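Local coordinates for MsStt7d protein (Micromonas, PDB 4IX3) that probably acts as a protein kinase, its catalytic domain binding ATP and magnesium and resembling the kinases of photosynthetic state transitions, at residues P14-K19 against G39-D44; T132-A137 against T145-R150; A192-C195 against T201-Y204; P213-A218 against M257-V262; E272-D277 against N286-E291. All coordinates share one frame; numbering follows the deposited sequence.

Contact 1: P14-K19 against G39-D44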
# COMPACT_ATOMS: atom_id res chain seq x y z
N PRO B 14 2.82 -17.83 23.47
CA PRO B 14 2.45 -18.16 24.85
C PRO B 14 2.23 -16.91 25.70
O PRO B 14 3.04 -15.97 25.63
CB PRO B 14 3.65 -18.99 25.34
CG PRO B 14 4.14 -19.64 24.10
CD PRO B 14 3.98 -18.61 23.01
N GLY B 15 1.10 -16.85 26.39
CA GLY B 15 0.82 -15.68 27.22
C GLY B 15 0.06 -14.58 26.51
O GLY B 15 -0.30 -13.58 27.16
N VAL B 16 -0.24 -14.74 25.21
CA VAL B 16 -0.96 -13.72 24.46
C VAL B 16 -2.22 -14.39 23.91
O VAL B 16 -2.16 -15.16 22.95
CB VAL B 16 -0.11 -13.12 23.33
CG1 VAL B 16 -0.90 -12.06 22.57
CG2 VAL B 16 1.14 -12.51 23.94
N GLU B 17 -3.37 -14.09 24.50
CA GLU B 17 -4.66 -14.64 24.06
C GLU B 17 -5.50 -13.55 23.40
O GLU B 17 -5.56 -12.42 23.88
CB GLU B 17 -5.40 -15.26 25.26
CG GLU B 17 -4.67 -16.51 25.76
CD GLU B 17 -5.10 -16.98 27.13
OE1 GLU B 17 -4.22 -17.46 27.87
OE2 GLU B 17 -6.31 -16.89 27.44
N PRO B 18 -6.21 -13.90 22.31
CA PRO B 18 -7.04 -12.88 21.66
C PRO B 18 -8.03 -12.17 22.58
O PRO B 18 -8.25 -10.94 22.46
CB PRO B 18 -7.74 -13.63 20.51
CG PRO B 18 -7.15 -15.00 20.42
CD PRO B 18 -6.20 -15.20 21.60
N LYS B 19 -8.60 -12.91 23.54
CA LYS B 19 -9.55 -12.31 24.48
C LYS B 19 -8.95 -11.15 25.30
O LYS B 19 -9.67 -10.27 25.76
CB LYS B 19 -10.17 -13.38 25.40
CG LYS B 19 -9.18 -13.98 26.40
CD LYS B 19 -9.75 -15.17 27.16
CE LYS B 19 -9.59 -15.04 28.67
NZ LYS B 19 -8.19 -14.77 29.12
N GLY B 39 -3.90 -0.68 20.12
CA GLY B 39 -4.73 -1.58 20.92
C GLY B 39 -4.31 -1.53 22.37
O GLY B 39 -3.39 -0.80 22.76
N VAL B 40 -5.05 -2.26 23.19
CA VAL B 40 -4.75 -2.34 24.62
C VAL B 40 -4.71 -3.83 24.94
O VAL B 40 -5.67 -4.56 24.60
CB VAL B 40 -5.82 -1.64 25.48
CG1 VAL B 40 -5.48 -1.80 26.95
CG2 VAL B 40 -5.91 -0.16 25.12
N PHE B 41 -3.65 -4.25 25.62
CA PHE B 41 -3.45 -5.64 25.96
C PHE B 41 -3.62 -5.75 27.49
O PHE B 41 -3.00 -4.99 28.24
CB PHE B 41 -2.05 -6.07 25.50
CG PHE B 41 -1.64 -7.48 25.86
CD1 PHE B 41 -2.44 -8.58 25.53
CD2 PHE B 41 -0.44 -7.71 26.53
CE1 PHE B 41 -2.01 -9.87 25.79
CE2 PHE B 41 0.02 -9.01 26.78
CZ PHE B 41 -0.78 -10.11 26.42
N LYS B 42 -4.44 -6.69 27.93
CA LYS B 42 -4.66 -6.98 29.34
C LYS B 42 -5.15 -5.76 30.10
O LYS B 42 -4.87 -5.55 31.28
CB LYS B 42 -3.41 -7.57 29.97
CG LYS B 42 -3.15 -9.00 29.53
CD LYS B 42 -2.03 -9.64 30.33
CE LYS B 42 -1.81 -11.08 29.91
NZ LYS B 42 -0.89 -11.72 30.88
N GLY B 43 -5.91 -4.94 29.39
CA GLY B 43 -6.53 -3.78 30.00
C GLY B 43 -5.65 -2.59 30.26
O GLY B 43 -6.17 -1.50 30.40
N ASP B 44 -4.34 -2.76 30.31
CA ASP B 44 -3.48 -1.65 30.72
C ASP B 44 -2.15 -1.53 29.97
O ASP B 44 -1.30 -0.71 30.37
CB ASP B 44 -3.25 -1.70 32.22
CG ASP B 44 -2.34 -2.85 32.65
OD1 ASP B 44 -2.08 -3.75 31.81
OD2 ASP B 44 -2.02 -2.88 33.87
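The N-terminal lobe of the kinase fold is a curled antiparallel sheet, and here the chain leading into its first strand, 21-23, packs on the end of strand 34-41. Gly15, Val16 and Phe41 make most of the contact. The ring of Phe41 reaches across with its far end. Its CG lies anti to the backbone N (chi1 176°), which carries the ring out to the loop. Both methyls of Val16 meet that end. CG2 is 3.9 Å from Phe41 CZ and CG1 is 4.0 Å from Phe41 CE1, and the two side chains cross at about a right angle. The carbonyl O of Gly15 comes to the ring edge, in the ring plane, 3.6 Å from Phe41 CZ. Lys42 follows Phe41 and runs alongside its ring. Its CG lies over the ring centre, 3.9 Å above the plane, and its extended chain brings CE to 4.0 Å from Gly15 O. Ile21, Met85 and Met110 also touch the Phe41 side chain, and Val16 packs on Ile21, Ile88 and Met110. Gly15 has phi 91°, where a CB would press on the carbonyl O of Pro14. No hydrogen bond joins 14-19 to 39-44. The contact is mainly apolar; the carbonyl O of Gly15 at the ring edge probably gains a little from the slightly positive C-H rim.

Contact 2: T132-A137 against T145-R150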
# COMPACT_ATOMS: atom_id res chain seq x y z
N THR B 132 12.63 17.80 23.87
CA THR B 132 11.98 17.39 25.11
C THR B 132 11.65 15.90 25.07
O THR B 132 11.93 15.15 26.04
CB THR B 132 10.70 18.21 25.29
OG1 THR B 132 11.10 19.58 25.54
CG2 THR B 132 9.94 17.68 26.47
N ALA B 133 11.08 15.45 23.96
CA ALA B 133 10.69 14.01 23.84
C ALA B 133 11.94 13.11 23.86
O ALA B 133 11.90 11.99 24.40
CB ALA B 133 9.88 13.78 22.58
N MET B 134 13.07 13.59 23.31
CA MET B 134 14.31 12.84 23.30
C MET B 134 15.13 12.99 24.62
O MET B 134 16.19 12.38 24.75
CB MET B 134 15.20 13.40 22.21
CG MET B 134 14.74 13.08 20.77
SD MET B 134 15.69 13.91 19.49
CE MET B 134 17.38 13.43 19.94
N ALA B 135 14.63 13.78 25.58
CA ALA B 135 15.40 14.11 26.80
C ALA B 135 16.80 14.63 26.41
O ALA B 135 17.84 14.23 26.97
CB ALA B 135 15.45 12.91 27.75
N CYS B 136 16.80 15.51 25.40
CA CYS B 136 18.06 16.04 24.88
C CYS B 136 18.36 17.37 25.50
O CYS B 136 17.66 18.34 25.20
CB CYS B 136 17.92 16.16 23.36
SG CYS B 136 19.47 16.54 22.49
N ALA B 137 19.41 17.44 26.33
CA ALA B 137 19.67 18.65 27.09
C ALA B 137 20.00 19.83 26.18
O ALA B 137 19.68 20.99 26.51
CB ALA B 137 20.84 18.41 28.03
N THR B 145 20.48 16.60 16.56
CA THR B 145 21.10 15.79 15.53
C THR B 145 22.16 14.86 16.11
O THR B 145 22.26 13.69 15.75
CB THR B 145 21.66 16.66 14.37
OG1 THR B 145 20.57 17.48 13.90
CG2 THR B 145 22.22 15.81 13.23
N LYS B 146 23.01 15.40 16.97
CA LYS B 146 24.05 14.56 17.57
C LYS B 146 23.47 13.38 18.36
O LYS B 146 23.88 12.23 18.18
CB LYS B 146 24.88 15.46 18.49
CG LYS B 146 25.84 16.37 17.75
CD LYS B 146 26.73 17.18 18.69
CE LYS B 146 27.19 16.26 19.81
NZ LYS B 146 28.63 16.28 20.27
N LYS B 147 22.48 13.69 19.19
CA LYS B 147 21.92 12.63 20.02
C LYS B 147 21.17 11.60 19.19
O LYS B 147 21.33 10.38 19.34
CB LYS B 147 21.03 13.21 21.11
CG LYS B 147 20.50 12.16 22.09
CD LYS B 147 19.63 12.80 23.19
CE LYS B 147 19.38 11.93 24.41
NZ LYS B 147 18.53 10.75 24.05
N ALA B 148 20.30 12.08 18.29
CA ALA B 148 19.48 11.18 17.47
C ALA B 148 20.36 10.35 16.56
O ALA B 148 20.11 9.15 16.37
CB ALA B 148 18.49 11.97 16.63
N MET B 149 21.34 10.97 15.89
CA MET B 149 22.17 10.24 14.96
C MET B 149 23.03 9.20 15.67
O MET B 149 23.28 8.13 15.12
CB MET B 149 22.97 11.16 14.04
CG MET B 149 22.15 11.95 13.03
SD MET B 149 21.11 10.93 11.93
CE MET B 149 22.41 10.04 11.08
N ARG B 150 23.52 9.53 16.87
CA ARG B 150 24.33 8.53 17.56
C ARG B 150 23.45 7.31 17.86
O ARG B 150 23.91 6.17 17.68
CB ARG B 150 24.86 9.15 18.87
CG ARG B 150 25.83 8.24 19.63
CD ARG B 150 26.27 8.85 20.95
NE ARG B 150 27.11 10.03 20.78
CZ ARG B 150 26.73 11.28 21.03
NH1 ARG B 150 25.49 11.50 21.47
NH2 ARG B 150 27.61 12.28 20.91
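One hydrogen bond crosses this contact. The ammonium group of Lys147 donates from NZ to Met134 O over 2.9 Å. It lies in the carbonyl plane, and the C=O...N angle of 160° brings it in almost head-on. The Lys147 chain leaves its helix with CG trans to the backbone N (chi1 -175°) and stays extended until a bend at the last torsion turns NZ to the carbonyl. NZ also forms a salt bridge with Glu151, one turn further along the same helix. The ammonium group thus joins a backbone acceptor to a carboxylate.

The apolar contacts lie along the shaft of the lysine and beside it. Met134 curls at its last torsion, and its methyl CE sits 3.8 Å from Ala148 CB and 3.8 Å from Lys147 CB. The same methyl is 3.6 Å from Ala148 N. Cys136 flanks the lysine methylenes, with both CB and SG at 3.8 Å from Lys147 CD.

The backbone supplies the acceptor. Helix 127-133 ends in a Schellman motif in which Ala135 takes a positive phi of 52°. Ala135 N bonds back to Thr132 O at 3.1 Å. The carbonyl of Met134 lies at this turn and meets the lysine.

The contact joins the end of helix 127-133 to the long helix 141-161 of the C-terminal lobe. Ala148 also packs on Leu260 of helix 246-261, and Thr145 touches Met257, Leu260 and Ala261 of that helix.

Contact 3: A192-C195 against T201-Y204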
# COMPACT_ATOMS: atom_id res chain seq x y z
N ALA B 192 12.21 -4.95 5.63
CA ALA B 192 13.53 -5.33 6.02
C ALA B 192 13.96 -6.65 5.40
O ALA B 192 13.14 -7.57 5.13
CB ALA B 192 13.61 -5.42 7.53
N ALA B 193 15.26 -6.78 5.19
CA ALA B 193 15.86 -7.99 4.65
C ALA B 193 16.78 -8.65 5.66
O ALA B 193 17.55 -7.95 6.33
CB ALA B 193 16.61 -7.76 3.34
N LEU B 194 16.67 -9.96 5.80
CA LEU B 194 17.75 -10.74 6.44
C LEU B 194 18.73 -11.25 5.38
O LEU B 194 18.34 -11.99 4.47
CB LEU B 194 17.17 -11.90 7.29
CG LEU B 194 18.23 -12.75 7.98
CD1 LEU B 194 19.12 -11.93 8.91
CD2 LEU B 194 17.55 -13.90 8.72
N CYS B 195 19.94 -10.68 5.39
CA CYS B 195 20.82 -10.79 4.23
C CYS B 195 21.89 -11.84 4.39
O CYS B 195 22.73 -11.99 3.52
CB CYS B 195 21.52 -9.45 4.02
SG CYS B 195 20.36 -8.11 3.73
N THR B 201 18.31 -16.45 4.06
CA THR B 201 18.00 -15.04 3.79
C THR B 201 16.49 -14.84 3.66
O THR B 201 15.74 -15.77 3.30
CB THR B 201 18.72 -14.48 2.54
OG1 THR B 201 18.16 -15.10 1.37
CG2 THR B 201 20.24 -14.73 2.60
N LEU B 202 16.01 -13.63 3.97
CA LEU B 202 14.57 -13.30 3.98
C LEU B 202 14.39 -11.98 3.25
O LEU B 202 15.15 -11.04 3.50
CB LEU B 202 14.01 -13.19 5.41
CG LEU B 202 14.20 -14.42 6.31
CD1 LEU B 202 13.83 -14.00 7.72
CD2 LEU B 202 13.40 -15.62 5.87
N ASN B 203 13.45 -11.92 2.31
CA ASN B 203 13.09 -10.67 1.64
C ASN B 203 14.28 -9.97 0.94
O ASN B 203 14.40 -8.73 0.94
CB ASN B 203 12.35 -9.76 2.63
CG ASN B 203 11.50 -8.70 1.95
OD1 ASN B 203 10.92 -8.95 0.90
ND2 ASN B 203 11.40 -7.52 2.56
N TYR B 204 15.17 -10.79 0.39
CA TYR B 204 16.46 -10.35 -0.12
C TYR B 204 16.65 -10.92 -1.52
O TYR B 204 16.69 -12.13 -1.68
CB TYR B 204 17.52 -10.91 0.82
CG TYR B 204 18.94 -10.41 0.60
CD1 TYR B 204 19.20 -9.06 0.39
CD2 TYR B 204 20.00 -11.29 0.63
CE1 TYR B 204 20.50 -8.60 0.27
CE2 TYR B 204 21.32 -10.85 0.49
CZ TYR B 204 21.57 -9.50 0.35
OH TYR B 204 22.88 -9.00 0.27
O HOH W 1 24.36 -10.72 1.68
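Cys195 lies over one face of the Tyr204 ring. Its SG is 3.8 Å from the ring centroid, 22° off the normal, in a sulfur-aromatic contact. Its CB, also 3.8 Å from the centroid, makes a CH-pi contact. The first torsion of Tyr204 (chi1 -172°) sets CG opposite the backbone N and lays the ring beneath Cys195. One water holds the far end: it donates to Cys195 O and accepts from Tyr204 OH. Leu194 and Leu202 cross obliquely, CD2 of Leu194 meeting CD1 of Leu202 at 3.9 Å. The backbones of the same two residues form a single antiparallel bridge, a hydrogen-bonded pair. Leu202 N donates to Leu194 O at 2.9 Å, on a lone pair. Leu194 N returns a more bent bond to Leu202 O at 3.0 Å. Asn203 ND2 reaches Ala192 O at 3.1 Å; the acceptor lies in the amide plane of Asn203, while ND2 sits above the carbonyl plane of Ala192, 57° out of it. Strand 193-194 also pairs with strand 164-165, through Ala193 and Val165. The segments belong to the activation segment of the kinase fold, just after the magnesium ligand Asp188, whose side chain is about 7 Å from that of Ala192. Leu202 and Asn203 also touch helix 59-76. Two mutual backbone bonds, one amide bond and a water bridge thus fold this loop back on its own strand, and the tyrosine hydroxyl has the water as a polar partner.

Contact 4: P213-A218 against M257-V262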
# COMPACT_ATOMS: atom_id res chain seq x y z
N PRO B 213 10.76 6.83 -2.02
CA PRO B 213 11.63 7.59 -2.90
C PRO B 213 12.27 8.80 -2.21
O PRO B 213 13.33 9.28 -2.63
CB PRO B 213 10.73 8.01 -4.06
CG PRO B 213 9.35 7.82 -3.56
CD PRO B 213 9.35 6.79 -2.47
N ARG B 214 11.66 9.30 -1.15
CA ARG B 214 12.21 10.45 -0.46
C ARG B 214 13.52 10.11 0.28
O ARG B 214 14.32 11.03 0.54
CB ARG B 214 11.20 10.98 0.55
CG ARG B 214 9.88 11.45 -0.08
CD ARG B 214 8.87 11.84 0.97
NE ARG B 214 8.51 10.63 1.71
CZ ARG B 214 7.81 10.62 2.83
NH1 ARG B 214 7.34 11.75 3.33
NH2 ARG B 214 7.62 9.45 3.46
N TYR B 215 13.69 8.84 0.64
CA TYR B 215 14.77 8.38 1.51
C TYR B 215 15.62 7.33 0.84
O TYR B 215 16.43 6.68 1.49
CB TYR B 215 14.20 7.87 2.83
CG TYR B 215 13.49 8.99 3.59
CD1 TYR B 215 14.25 9.90 4.35
CD2 TYR B 215 12.11 9.21 3.48
CE1 TYR B 215 13.64 10.94 5.01
CE2 TYR B 215 11.50 10.26 4.12
CZ TYR B 215 12.27 11.14 4.91
OH TYR B 215 11.66 12.20 5.51
N ALA B 216 15.54 7.25 -0.49
CA ALA B 216 16.37 6.33 -1.25
C ALA B 216 16.91 7.10 -2.46
O ALA B 216 16.17 7.86 -3.11
CB ALA B 216 15.52 5.13 -1.72
N LYS B 217 18.22 7.00 -2.68
CA LYS B 217 18.86 7.58 -3.86
C LYS B 217 18.11 7.11 -5.11
O LYS B 217 17.76 5.92 -5.23
CB LYS B 217 20.35 7.18 -3.89
CG LYS B 217 21.15 7.70 -5.08
CD LYS B 217 22.65 7.57 -4.88
CE LYS B 217 23.39 8.09 -6.09
NZ LYS B 217 23.59 6.93 -7.00
N ALA B 218 17.84 8.02 -6.05
CA ALA B 218 16.86 7.74 -7.10
C ALA B 218 17.26 6.54 -7.96
O ALA B 218 16.41 5.83 -8.49
CB ALA B 218 16.60 8.96 -7.95
N MET B 257 19.60 12.76 9.00
CA MET B 257 20.49 13.77 9.54
C MET B 257 20.25 15.17 8.94
O MET B 257 20.20 16.16 9.69
CB MET B 257 21.92 13.38 9.27
CG MET B 257 22.90 14.42 9.83
SD MET B 257 24.52 13.73 10.05
CE MET B 257 25.43 15.22 10.50
N LEU B 258 20.08 15.24 7.61
CA LEU B 258 19.77 16.53 6.98
C LEU B 258 18.53 17.15 7.60
O LEU B 258 18.48 18.35 7.83
CB LEU B 258 19.56 16.36 5.49
CG LEU B 258 20.84 16.05 4.68
CD1 LEU B 258 20.54 15.47 3.31
CD2 LEU B 258 21.71 17.31 4.52
N GLN B 259 17.46 16.35 7.76
CA GLN B 259 16.25 16.92 8.29
C GLN B 259 16.36 17.34 9.75
O GLN B 259 15.78 18.34 10.14
CB GLN B 259 15.12 15.92 8.07
CG GLN B 259 14.89 15.62 6.60
CD GLN B 259 13.52 15.07 6.28
OE1 GLN B 259 12.70 15.71 5.58
NE2 GLN B 259 13.32 13.86 6.69
N LEU B 260 17.03 16.51 10.56
CA LEU B 260 17.21 16.93 11.96
C LEU B 260 18.05 18.21 12.03
O LEU B 260 17.77 19.05 12.87
CB LEU B 260 17.88 15.80 12.75
CG LEU B 260 17.01 14.54 12.83
CD1 LEU B 260 17.83 13.51 13.57
CD2 LEU B 260 15.71 14.89 13.53
N ALA B 261 19.09 18.28 11.21
CA ALA B 261 20.07 19.37 11.29
C ALA B 261 19.56 20.71 10.76
O ALA B 261 20.02 21.75 11.23
CB ALA B 261 21.34 18.96 10.56
N VAL B 262 18.64 20.69 9.79
CA VAL B 262 18.26 21.93 9.06
C VAL B 262 16.74 22.04 9.03
O VAL B 262 16.08 21.21 8.36
CB VAL B 262 18.80 21.96 7.62
CG1 VAL B 262 18.51 23.29 6.95
CG2 VAL B 262 20.29 21.65 7.60
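Segment 213-218 is irregular chain, probably in the C-terminal part of the activation segment of the kinase fold, whereas 257-261 is the last part of helix 246-261. The backbones stay well apart. Their closest CA atoms, in Tyr215 and Gln259, are 11.0 Å from each other, and two long side chains fill the gap. On the helix, Ala261 N bonds to Met257 O at 2.8 Å, and Val262 is the first residue to leave helical angles. Tyr215 O accepts a hydrogen bond from Ser252 OG, which ties the loop to an earlier turn of the same helix.

Tyr215 and Gln259 alone touch across the contact, and both are buried. The tyrosine ring swings out with CG anti to the carbonyl carbon (chi1 -63°), which brings the hydroxyl end nearest to 257-262. Gln259 sends an extended chain from the helix to meet it. The two side chains cross at about a right angle, with ring and amide planes 59° apart, and the amide comes to the hydroxyl edge of the ring.

Pro171 touches both side chains, and Lys170 also packs on Tyr215. This places the pair beside the catalytic loop region: the Tyr215 side chain is about 6 Å from that of the magnesium ligand Asp168. Arg214 runs alongside Tyr215 and forms salt bridges with Asp212 and Asp268; it also packs on Asp55 of the second subunit. Its guanidinium group has one face against the Tyr215 ring, with Tyr215 CE2 lying 3.7 Å above the guanidinium plane of Arg214.

Contact 5: E272-D277 against N286-E291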
# COMPACT_ATOMS: atom_id res chain seq x y z
N GLU B 272 13.48 17.36 -0.74
CA GLU B 272 13.49 17.10 -2.19
C GLU B 272 14.31 18.15 -2.96
O GLU B 272 15.13 17.78 -3.81
CB GLU B 272 12.06 17.04 -2.75
CG GLU B 272 11.98 16.71 -4.23
CD GLU B 272 10.56 16.59 -4.76
OE1 GLU B 272 9.63 17.08 -4.09
OE2 GLU B 272 10.40 16.04 -5.88
N ARG B 273 14.15 19.42 -2.61
CA ARG B 273 14.91 20.49 -3.29
C ARG B 273 16.40 20.29 -3.02
O ARG B 273 17.25 20.38 -3.92
CB ARG B 273 14.52 21.88 -2.78
CG ARG B 273 15.35 22.98 -3.44
CD ARG B 273 14.58 24.27 -3.51
NE ARG B 273 14.59 24.98 -2.24
CZ ARG B 273 15.37 26.02 -1.95
NH1 ARG B 273 16.33 26.42 -2.77
NH2 ARG B 273 15.18 26.64 -0.79
N PHE B 274 16.77 20.07 -1.75
CA PHE B 274 18.17 19.85 -1.42
C PHE B 274 18.75 18.68 -2.19
O PHE B 274 19.83 18.80 -2.78
CB PHE B 274 18.38 19.62 0.09
CG PHE B 274 19.80 19.25 0.43
CD1 PHE B 274 20.22 17.92 0.35
CD2 PHE B 274 20.75 20.22 0.64
CE1 PHE B 274 21.51 17.55 0.63
CE2 PHE B 274 22.06 19.85 0.91
CZ PHE B 274 22.46 18.54 0.83
N LEU B 275 18.06 17.55 -2.22
CA LEU B 275 18.65 16.36 -2.85
C LEU B 275 18.79 16.53 -4.36
O LEU B 275 19.72 15.98 -4.95
CB LEU B 275 17.84 15.09 -2.53
CG LEU B 275 18.01 14.65 -1.07
CD1 LEU B 275 17.06 13.49 -0.80
CD2 LEU B 275 19.45 14.24 -0.75
N ALA B 276 17.89 17.28 -5.00
CA ALA B 276 18.00 17.55 -6.43
C ALA B 276 19.25 18.37 -6.69
O ALA B 276 19.98 18.13 -7.66
CB ALA B 276 16.76 18.29 -6.88
N ASP B 277 19.49 19.37 -5.84
CA ASP B 277 20.68 20.22 -6.02
C ASP B 277 21.94 19.41 -5.73
O ASP B 277 22.94 19.56 -6.42
CB ASP B 277 20.62 21.42 -5.07
CG ASP B 277 19.82 22.59 -5.66
OD1 ASP B 277 19.69 22.68 -6.90
OD2 ASP B 277 19.32 23.41 -4.86
N ASN B 286 30.67 19.76 -0.67
CA ASN B 286 31.41 21.01 -0.78
C ASN B 286 31.05 21.80 -2.01
O ASN B 286 30.94 23.03 -1.95
CB ASN B 286 32.91 20.74 -0.69
CG ASN B 286 33.31 20.32 0.72
OD1 ASN B 286 32.59 20.57 1.69
ND2 ASN B 286 34.46 19.68 0.83
N ALA B 287 30.67 21.08 -3.06
CA ALA B 287 30.16 21.73 -4.26
C ALA B 287 28.76 22.31 -4.02
O ALA B 287 28.46 23.42 -4.46
CB ALA B 287 30.18 20.80 -5.44
N PHE B 288 27.96 21.62 -3.22
CA PHE B 288 26.69 22.20 -2.82
C PHE B 288 26.89 23.50 -2.05
O PHE B 288 26.23 24.52 -2.35
CB PHE B 288 25.85 21.22 -1.99
CG PHE B 288 24.61 21.87 -1.44
CD1 PHE B 288 23.42 21.86 -2.17
CD2 PHE B 288 24.63 22.51 -0.20
CE1 PHE B 288 22.30 22.50 -1.70
CE2 PHE B 288 23.49 23.17 0.26
CZ PHE B 288 22.34 23.18 -0.50
N ARG B 289 27.78 23.46 -1.05
CA ARG B 289 28.06 24.64 -0.23
C ARG B 289 28.58 25.80 -1.07
O ARG B 289 28.10 26.92 -0.91
CB ARG B 289 29.03 24.30 0.92
CG ARG B 289 28.45 23.23 1.84
CD ARG B 289 29.61 22.53 2.53
NE ARG B 289 30.14 23.36 3.61
CZ ARG B 289 31.16 23.01 4.38
NH1 ARG B 289 31.84 21.88 4.15
NH2 ARG B 289 31.48 23.77 5.41
N GLY B 290 29.50 25.52 -2.00
CA GLY B 290 30.17 26.54 -2.82
C GLY B 290 29.26 27.07 -3.92
O GLY B 290 29.24 28.28 -4.15
N GLU B 291 28.47 26.20 -4.54
CA GLU B 291 27.67 26.55 -5.71
C GLU B 291 26.21 26.93 -5.45
O GLU B 291 25.59 27.63 -6.24
CB GLU B 291 27.69 25.42 -6.73
CG GLU B 291 29.08 25.06 -7.26
CD GLU B 291 28.99 24.05 -8.39
OE1 GLU B 291 27.96 24.00 -9.10
OE2 GLU B 291 29.96 23.28 -8.56
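Phe274 points a ring edge into the face of Phe288, an edge-to-face pair with centroids 4.6 Å apart and planes at 55°. CE2 of Phe274 lies over the centre of the Phe288 ring, 3.5 Å above its plane. CD2 of Phe274 is beside it, 3.5 Å from Phe288 CZ. The Phe288 ring is also met at its edge, in plane, by the methylene of Asp277, whose CB is 3.9 Å from Phe288 CE1. Both phenylalanines turn CG away from the backbone N about the first bond (chi1 174° for Phe274 and 173° for Phe288), and each ring is thereby thrown out from its helix toward the other.

A second shell holds these groups. Tyr296 packs edge-to-face with Phe288, and its hydroxyl hydrogen-bonds to Asp277 OD2. Asp277 OD1 has a long, weak ion pair with Lys292. Phe274 also touches Leu265, Leu258 of helix 246-261 and Trp312 of helix 302-318. On the far helix, Arg289 NH1 donates to Asn286 OD1 at 2.9 Å.

The contact joins helix 268-280 to the short helix 285-291 in the C-terminal lobe, away from the magnesium site. No hydrogen bond links the two segments directly. Their hold on each other is aromatic and apolar, while the carboxylate of Asp277 finds its polar partner in Tyr296, the same residue that stacks on Phe288.

How the contacts relate
Contact 1 belongs to the N-terminal lobe and stands apart, its centre 50 Å from that of contact 5, on opposite sides of the chain's centre. The other four lie in the C-terminal lobe. Contacts 2, 4 and 5 form a chain of packing through helix 246-261: Ala148 CB meets Leu260 CD1 at 3.5 Å, and Leu258 CD1 meets Phe274 CE1 at 3.5 Å. Contact 3 touches none of them, and its nearest atoms are about 13 Å from contact 4. Contacts 3 and 4 both approach the magnesium site of Asp168 and Asp188. The metal is about 9 Å from the Ala192 side chain and about 10 Å from that of Tyr215.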